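Local coordinates for rhamnosidase B (Bacillus sp., PDB 2OKX), which probably hydrolyses terminal alpha-L-rhamnose residues from glycosides with inversion, as an alpha-L-rhamnosidase of glycoside hydrolase family 78, at residues Val761-Met764 with Gln765-Val768; Ser800-Met803 with Ser804-Tyr808; Ala810-Ala814 with Gly815-Leu819. All coordinates share one frame; numbering follows the deposited sequence.

Contact 1 of 3, residues Val761-Met764 with Gln765-Val768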
loop_
_atom_site.group_PDB
_atom_site.type_symbol
_atom_site.label_atom_id
_atom_site.label_comp_id
_atom_site.label_asym_id
_atom_site.label_seq_id
_atom_site.Cartn_x
_atom_site.Cartn_y
_atom_site.Cartn_z
ATOM N N VAL A 761 2.862 -27.571 17.855
ATOM C CA VAL A 761 2.297 -27.217 16.561
ATOM C C VAL A 761 3.331 -27.432 15.455
ATOM O O VAL A 761 4.473 -26.988 15.565
ATOM C CB VAL A 761 1.829 -25.738 16.549
ATOM C CG1 VAL A 761 1.297 -25.361 15.171
ATOM C CG2 VAL A 761 0.752 -25.528 17.605
ATOM N N TYR A 762 2.921 -28.123 14.397
ATOM C CA TYR A 762 3.799 -28.398 13.265
ATOM C C TYR A 762 3.211 -27.808 11.990
ATOM O O TYR A 762 2.030 -28.001 11.688
ATOM C CB TYR A 762 3.991 -29.905 13.113
ATOM C CG TYR A 762 4.709 -30.521 14.289
ATOM C CD1 TYR A 762 6.098 -30.462 14.391
ATOM C CD2 TYR A 762 3.996 -31.113 15.331
ATOM C CE1 TYR A 762 6.763 -30.977 15.500
ATOM C CE2 TYR A 762 4.650 -31.631 16.451
ATOM C CZ TYR A 762 6.032 -31.558 16.528
ATOM O OH TYR A 762 6.682 -32.058 17.633
ATOM N N SER A 763 4.040 -27.090 11.240
ATOM C CA SER A 763 3.584 -26.456 10.010
ATOM C C SER A 763 4.469 -26.772 8.814
ATOM O O SER A 763 5.650 -27.083 8.959
ATOM C CB SER A 763 3.536 -24.941 10.203
ATOM O OG SER A 763 4.836 -24.434 10.453
ATOM N N MET A 764 3.883 -26.695 7.626
ATOM C CA MET A 764 4.629 -26.935 6.398
ATOM C C MET A 764 5.665 -25.830 6.256
ATOM O O MET A 764 6.782 -26.065 5.792
ATOM C CB MET A 764 3.694 -26.904 5.192
ATOM C CG MET A 764 2.949 -28.198 4.955
ATOM S SD MET A 764 4.121 -29.533 4.648
ATOM C CE MET A 764 4.883 -28.967 3.125
ATOM N N GLN A 765 5.277 -24.625 6.670
ATOM C CA GLN A 765 6.138 -23.453 6.586
ATOM C C GLN A 765 7.521 -23.661 7.198
ATOM O O GLN A 765 8.543 -23.444 6.546
ATOM C CB GLN A 765 5.462 -22.249 7.261
ATOM C CG GLN A 765 4.254 -21.663 6.513
ATOM C CD GLN A 765 2.935 -22.353 6.829
ATOM O OE1 GLN A 765 1.862 -21.824 6.527
ATOM N NE2 GLN A 765 3.005 -23.533 7.433
ATOM N N THR A 766 7.555 -24.072 8.460
ATOM C CA THR A 766 8.824 -24.283 9.140
ATOM C C THR A 766 9.689 -25.325 8.444
ATOM O O THR A 766 10.904 -25.165 8.356
ATOM C CB THR A 766 8.596 -24.702 10.603
ATOM O OG1 THR A 766 7.893 -23.654 11.285
ATOM C CG2 THR A 766 9.931 -24.949 11.304
ATOM N N GLN A 767 9.059 -26.384 7.948
ATOM C CA GLN A 767 9.786 -27.447 7.262
ATOM C C GLN A 767 10.371 -26.926 5.948
ATOM O O GLN A 767 11.531 -27.192 5.625
ATOM C CB GLN A 767 8.859 -28.631 6.975
ATOM C CG GLN A 767 7.989 -29.071 8.147
ATOM C CD GLN A 767 8.746 -29.133 9.463
ATOM O OE1 GLN A 767 9.838 -29.699 9.541
ATOM N NE2 GLN A 767 8.159 -28.558 10.510
ATOM N N VAL A 768 9.560 -26.189 5.190
ATOM C CA VAL A 768 10.011 -25.633 3.920
ATOM C C VAL A 768 11.215 -24.722 4.143
ATOM O O VAL A 768 12.200 -24.790 3.409
ATOM C CB VAL A 768 8.885 -24.822 3.224
ATOM C CG1 VAL A 768 9.445 -24.069 2.025
ATOM C CG2 VAL A 768 7.775 -25.757 2.774
#
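The extended chain at S763 turns into the first turn of helix 764-772, where V768 N donates to M764 O at 2.8 Å. S763 is the N-cap: its OG accepts a long, weak bond from T766 N (3.4 Å) that is nonetheless nearly straight, 170° at the hydrogen. OG can face this first turn because chi1 is 63°, which sets it between the backbone N and the carbonyl carbon. The stronger partner of the hydroxyl is D750, whose OD1 also bonds to T766 OG1, tying cap and helix to the same carboxylate.

Q767 folds back over the cap. With chi2 bent to -44°, its amide returns to the start of the helix, and NE2 donates to S763 O at 3.3 Å, the oxygen lying close to the amide plane. The same NE2 also donates to Y748 O. From the first helical residue, the bent M764 side chain brings CE to 4.3 Å from V768 CG2, one turn ahead, a loose apolar contact.

The helix start thus rests against strand 747-752 through D750 and Y748, while V768 packs on helix 801-813 and on L788 of helix 778-789.

Contact 2 of 3, residues Ser800-Met803 with Ser804-Tyr808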
loop_
_atom_site.group_PDB
_atom_site.type_symbol
_atom_site.label_atom_id
_atom_site.label_comp_id
_atom_site.label_asym_id
_atom_site.label_seq_id
_atom_site.Cartn_x
_atom_site.Cartn_y
_atom_site.Cartn_z
ATOM N N SER A 800 -0.621 -18.173 2.242
ATOM C CA SER A 800 -0.540 -17.083 1.272
ATOM C C SER A 800 0.371 -17.440 0.108
ATOM O O SER A 800 1.291 -18.251 0.253
ATOM C CB SER A 800 0.004 -15.819 1.936
ATOM O OG SER A 800 1.368 -15.994 2.288
ATOM N N PRO A 801 0.125 -16.840 -1.066
ATOM C CA PRO A 801 0.967 -17.131 -2.231
ATOM C C PRO A 801 2.390 -16.652 -1.943
ATOM O O PRO A 801 3.338 -17.049 -2.616
ATOM C CB PRO A 801 0.303 -16.331 -3.351
ATOM C CG PRO A 801 -1.155 -16.288 -2.920
ATOM C CD PRO A 801 -1.022 -15.992 -1.442
ATOM N N PHE A 802 2.514 -15.784 -0.943
ATOM C CA PHE A 802 3.811 -15.258 -0.526
ATOM C C PHE A 802 4.652 -16.444 -0.075
ATOM O O PHE A 802 5.790 -16.622 -0.511
ATOM C CB PHE A 802 3.631 -14.280 0.640
ATOM C CG PHE A 802 4.921 -13.866 1.301
ATOM C CD1 PHE A 802 5.089 -14.016 2.675
ATOM C CD2 PHE A 802 5.955 -13.302 0.558
ATOM C CE1 PHE A 802 6.269 -13.609 3.302
ATOM C CE2 PHE A 802 7.139 -12.890 1.175
ATOM C CZ PHE A 802 7.295 -13.044 2.550
ATOM N N MET A 803 4.072 -17.250 0.807
ATOM C CA MET A 803 4.740 -18.434 1.325
ATOM C C MET A 803 4.891 -19.451 0.194
ATOM O O MET A 803 5.865 -20.199 0.155
ATOM C CB MET A 803 3.923 -19.024 2.479
ATOM C CG MET A 803 4.577 -20.197 3.199
ATOM S SD MET A 803 6.187 -19.816 3.942
ATOM C CE MET A 803 7.158 -21.205 3.312
ATOM N N SER A 804 3.927 -19.473 -0.726
ATOM C CA SER A 804 3.992 -20.392 -1.862
ATOM C C SER A 804 5.287 -20.174 -2.643
ATOM O O SER A 804 5.866 -21.119 -3.175
ATOM C CB SER A 804 2.799 -20.183 -2.804
ATOM O OG SER A 804 1.599 -20.710 -2.261
ATOM N N PHE A 805 5.741 -18.925 -2.706
ATOM C CA PHE A 805 6.965 -18.593 -3.435
ATOM C C PHE A 805 8.143 -19.388 -2.880
ATOM O O PHE A 805 8.911 -19.990 -3.635
ATOM C CB PHE A 805 7.260 -17.092 -3.326
ATOM C CG PHE A 805 8.300 -16.600 -4.300
ATOM C CD1 PHE A 805 9.622 -17.027 -4.212
ATOM C CD2 PHE A 805 7.955 -15.693 -5.299
ATOM C CE1 PHE A 805 10.590 -16.559 -5.103
ATOM C CE2 PHE A 805 8.910 -15.216 -6.196
ATOM C CZ PHE A 805 10.233 -15.649 -6.099
ATOM N N PHE A 806 8.286 -19.377 -1.561
ATOM C CA PHE A 806 9.368 -20.103 -0.911
ATOM C C PHE A 806 9.182 -21.601 -1.133
ATOM O O PHE A 806 10.151 -22.337 -1.321
ATOM C CB PHE A 806 9.396 -19.770 0.586
ATOM C CG PHE A 806 9.706 -18.325 0.876
ATOM C CD1 PHE A 806 10.941 -17.784 0.537
ATOM C CD2 PHE A 806 8.756 -17.498 1.470
ATOM C CE1 PHE A 806 11.228 -16.437 0.782
ATOM C CE2 PHE A 806 9.032 -16.150 1.721
ATOM C CZ PHE A 806 10.268 -15.619 1.376
ATOM N N TYR A 807 7.931 -22.047 -1.132
ATOM C CA TYR A 807 7.622 -23.456 -1.349
ATOM C C TYR A 807 8.076 -23.886 -2.749
ATOM O O TYR A 807 8.625 -24.978 -2.929
ATOM C CB TYR A 807 6.117 -23.682 -1.175
ATOM C CG TYR A 807 5.638 -25.090 -1.460
ATOM C CD1 TYR A 807 6.268 -26.199 -0.889
ATOM C CD2 TYR A 807 4.540 -25.309 -2.283
ATOM C CE1 TYR A 807 5.807 -27.492 -1.137
ATOM C CE2 TYR A 807 4.071 -26.591 -2.535
ATOM C CZ TYR A 807 4.710 -27.676 -1.960
ATOM O OH TYR A 807 4.232 -28.937 -2.211
ATOM N N TYR A 808 7.857 -23.021 -3.735
ATOM C CA TYR A 808 8.258 -23.331 -5.106
ATOM C C TYR A 808 9.782 -23.363 -5.230
ATOM O O TYR A 808 10.331 -24.166 -5.985
ATOM C CB TYR A 808 7.658 -22.316 -6.090
ATOM C CG TYR A 808 6.136 -22.310 -6.123
ATOM C CD1 TYR A 808 5.398 -23.402 -5.661
ATOM C CD2 TYR A 808 5.434 -21.212 -6.627
ATOM C CE1 TYR A 808 3.991 -23.399 -5.696
ATOM C CE2 TYR A 808 4.035 -21.200 -6.669
ATOM C CZ TYR A 808 3.322 -22.293 -6.203
ATOM O OH TYR A 808 1.943 -22.282 -6.248
#
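An edge-to-face aromatic pair, F802 with F806, joins the first two turns of helix 801-813. The F806 ring presents its edge, and its CE2 stands 3.6 Å above the plane of the F802 ring, displaced toward the rim. The centroids are 5.3 Å apart and the planes meet at 77°, a T-shaped stack. Different first torsions bring the rings together: CG of F802 is anti to the backbone N (chi1 170°), whereas CG of F806 lies beside it (chi1 -64°), and the two side chains, one turn apart, converge.

Apolar packing adds M803. Its chain bends at chi2 and chi3 and crosses F806 at about a right angle, bringing CE to 3.8 Å from F806 CB, while M803 CA lies near the edge of the F806 ring.

Most of the polar contacts belong to the helix start. S800 is the N-cap, its OG accepting a weak bond from M803 N at 3.3 Å; this hydroxyl also bonds to D683. S804 N donates to S800 O (3.1 Å). F805 N bonds to P801 O at 3.0 Å and more weakly to F802 O, and Y807 N, donating to M803 O, continues the helix. P801 fits as first residue of the helix, where a backbone N-H would have no carbonyl of a preceding turn to meet. S804 OG bonds to Y843 OH.

This buried part of the helix is packed on several fronts. F802 stacks with W864, F805 and F806 reach R581 of helix 577-590, and F806 also meets the ring of F632 in helix 627-644. P801 lies on Y828 and M831 of helix 817-833, while M803 and Y807 touch V768 of helix 764-772.

Contact 3 of 3, residues Ala810-Ala814 with Gly815-Leu819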
loop_
_atom_site.group_PDB
_atom_site.type_symbol
_atom_site.label_atom_id
_atom_site.label_comp_id
_atom_site.label_asym_id
_atom_site.label_seq_id
_atom_site.Cartn_x
_atom_site.Cartn_y
_atom_site.Cartn_z
ATOM N N ALA A 810 11.688 -24.378 -3.030
ATOM C CA ALA A 810 12.019 -25.673 -2.452
ATOM C C ALA A 810 11.744 -26.788 -3.462
ATOM O O ALA A 810 12.545 -27.718 -3.597
ATOM C CB ALA A 810 11.207 -25.908 -1.173
ATOM N N LEU A 811 10.617 -26.700 -4.170
ATOM C CA LEU A 811 10.280 -27.720 -5.164
ATOM C C LEU A 811 11.299 -27.713 -6.306
ATOM O O LEU A 811 11.609 -28.757 -6.873
ATOM C CB LEU A 811 8.864 -27.502 -5.720
ATOM C CG LEU A 811 7.701 -27.714 -4.742
ATOM C CD1 LEU A 811 6.383 -27.402 -5.434
ATOM C CD2 LEU A 811 7.702 -29.153 -4.237
ATOM N N GLU A 812 11.818 -26.535 -6.635
ATOM C CA GLU A 812 12.813 -26.417 -7.695
ATOM C C GLU A 812 14.089 -27.121 -7.230
ATOM O O GLU A 812 14.691 -27.897 -7.970
ATOM C CB GLU A 812 13.107 -24.944 -7.989
ATOM C CG GLU A 812 14.280 -24.718 -8.937
ATOM C CD GLU A 812 14.030 -25.258 -10.341
ATOM O OE1 GLU A 812 15.016 -25.461 -11.074
ATOM O OE2 GLU A 812 12.857 -25.473 -10.719
ATOM N N LYS A 813 14.479 -26.848 -5.991
ATOM C CA LYS A 813 15.668 -27.449 -5.399
ATOM C C LYS A 813 15.521 -28.970 -5.334
ATOM O O LYS A 813 16.492 -29.702 -5.513
ATOM C CB LYS A 813 15.878 -26.885 -3.989
ATOM C CG LYS A 813 17.081 -27.441 -3.242
ATOM C CD LYS A 813 17.187 -26.811 -1.858
ATOM C CE LYS A 813 18.375 -27.360 -1.071
ATOM N NZ LYS A 813 19.676 -27.007 -1.707
ATOM N N ALA A 814 14.301 -29.434 -5.082
ATOM C CA ALA A 814 14.022 -30.863 -4.987
ATOM C C ALA A 814 13.751 -31.495 -6.349
ATOM O O ALA A 814 13.547 -32.704 -6.447
ATOM C CB ALA A 814 12.835 -31.099 -4.064
ATOM N N GLY A 815 13.742 -30.676 -7.394
ATOM C CA GLY A 815 13.487 -31.189 -8.730
ATOM C C GLY A 815 12.058 -31.667 -8.932
ATOM O O GLY A 815 11.823 -32.652 -9.626
ATOM N N ARG A 816 11.095 -30.968 -8.334
ATOM C CA ARG A 816 9.690 -31.350 -8.460
ATOM C C ARG A 816 8.894 -30.275 -9.198
ATOM O O ARG A 816 7.927 -29.727 -8.662
ATOM C CB ARG A 816 9.079 -31.581 -7.073
ATOM C CG ARG A 816 9.820 -32.605 -6.222
ATOM C CD ARG A 816 10.014 -33.910 -6.976
ATOM N NE ARG A 816 8.749 -34.539 -7.340
ATOM C CZ ARG A 816 7.978 -35.217 -6.494
ATOM N NH1 ARG A 816 8.343 -35.358 -5.227
ATOM N NH2 ARG A 816 6.844 -35.763 -6.918
ATOM N N GLN A 817 9.303 -29.986 -10.430
ATOM C CA GLN A 817 8.648 -28.966 -11.239
ATOM C C GLN A 817 7.192 -29.275 -11.569
ATOM O O GLN A 817 6.363 -28.367 -11.614
ATOM C CB GLN A 817 9.426 -28.738 -12.542
ATOM C CG GLN A 817 10.771 -28.013 -12.376
ATOM C CD GLN A 817 11.889 -28.921 -11.900
ATOM O OE1 GLN A 817 11.761 -30.145 -11.917
ATOM N NE2 GLN A 817 13.003 -28.324 -11.489
ATOM N N THR A 818 6.873 -30.546 -11.799
ATOM C CA THR A 818 5.500 -30.914 -12.123
ATOM C C THR A 818 4.566 -30.615 -10.951
ATOM O O THR A 818 3.448 -30.126 -11.145
ATOM C CB THR A 818 5.400 -32.404 -12.511
ATOM O OG1 THR A 818 6.155 -32.631 -13.709
ATOM C CG2 THR A 818 3.945 -32.797 -12.761
ATOM N N LEU A 819 5.030 -30.899 -9.739
ATOM C CA LEU A 819 4.241 -30.638 -8.542
ATOM C C LEU A 819 4.047 -29.129 -8.402
ATOM O O LEU A 819 3.001 -28.663 -7.949
ATOM C CB LEU A 819 4.958 -31.170 -7.302
ATOM C CG LEU A 819 4.183 -31.002 -5.993
ATOM C CD1 LEU A 819 2.899 -31.825 -6.054
ATOM C CD2 LEU A 819 5.046 -31.445 -4.816
#
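A strong backbone bond from R816 N to L811 O, 2.7 Å and nearly straight at 175°, closes a Schellman motif at the end of helix 801-813. A second bond returns to the last turn from G815 N to E812 O at 3.0 Å, the donor standing well above the carbonyl plane. G815 makes the turn with a positive phi of 69°; a CB at this position would clash with A814 O. R816 then occupies the N-cap position of helix 817-833, so the two helices are joined by a very short link in this helical domain.

Side chains bridge the same corner. Q817 NE2 donates to E812 OE2 at 3.0 Å, arriving from above the carboxylate plane, with the carboxylate and amide planes 74° apart. Bends at chi2 in both residues curl their ends together across the junction. E812 is also held from beyond the corner: S875 OG bonds to OE2, and OE1 forms a salt bridge with K880. Replacing E812 by an alanine takes away the carboxylate, which would probably leave K880 without this acidic partner and the Q817 amide freer to turn.

Outward from these bonds the packing is apolar. L811 reaches across the turn with its CD2 methyl, which lies 4.0 Å from R816 CB. The aliphatic part of R816 also runs past A814, with CG close to the alanine CB. Beyond it, the side chains of L811 and L819 cross at about a right angle, carrying the contact from the end of one helix into the first turn of the next, where L811 CD2 meets L819 CD2 at 3.6 Å.

The contacts follow one another along the chain within the six-hairpin glycosidase domain, the alpha barrel of this enzyme. Contact 1 opens helix 764-772, contact 2 opens helix 801-813, and contact 3 ends that same helix and starts helix 817-833. Centres of contacts 1 and 2, and of contacts 2 and 3, lie about 13 Å apart, those of 1 and 3 about 17 Å. Contact 1 meets the other two through Q765, whose CG lies 3.6 Å from M803 CG, and V768, whose CG1 lies 4.1 Å from A810 CB; Y807 OH approaches L819 CD2. Together they define where three helices of the domain, 764-772, 801-813 and 817-833, start or stop and how these pack on one another.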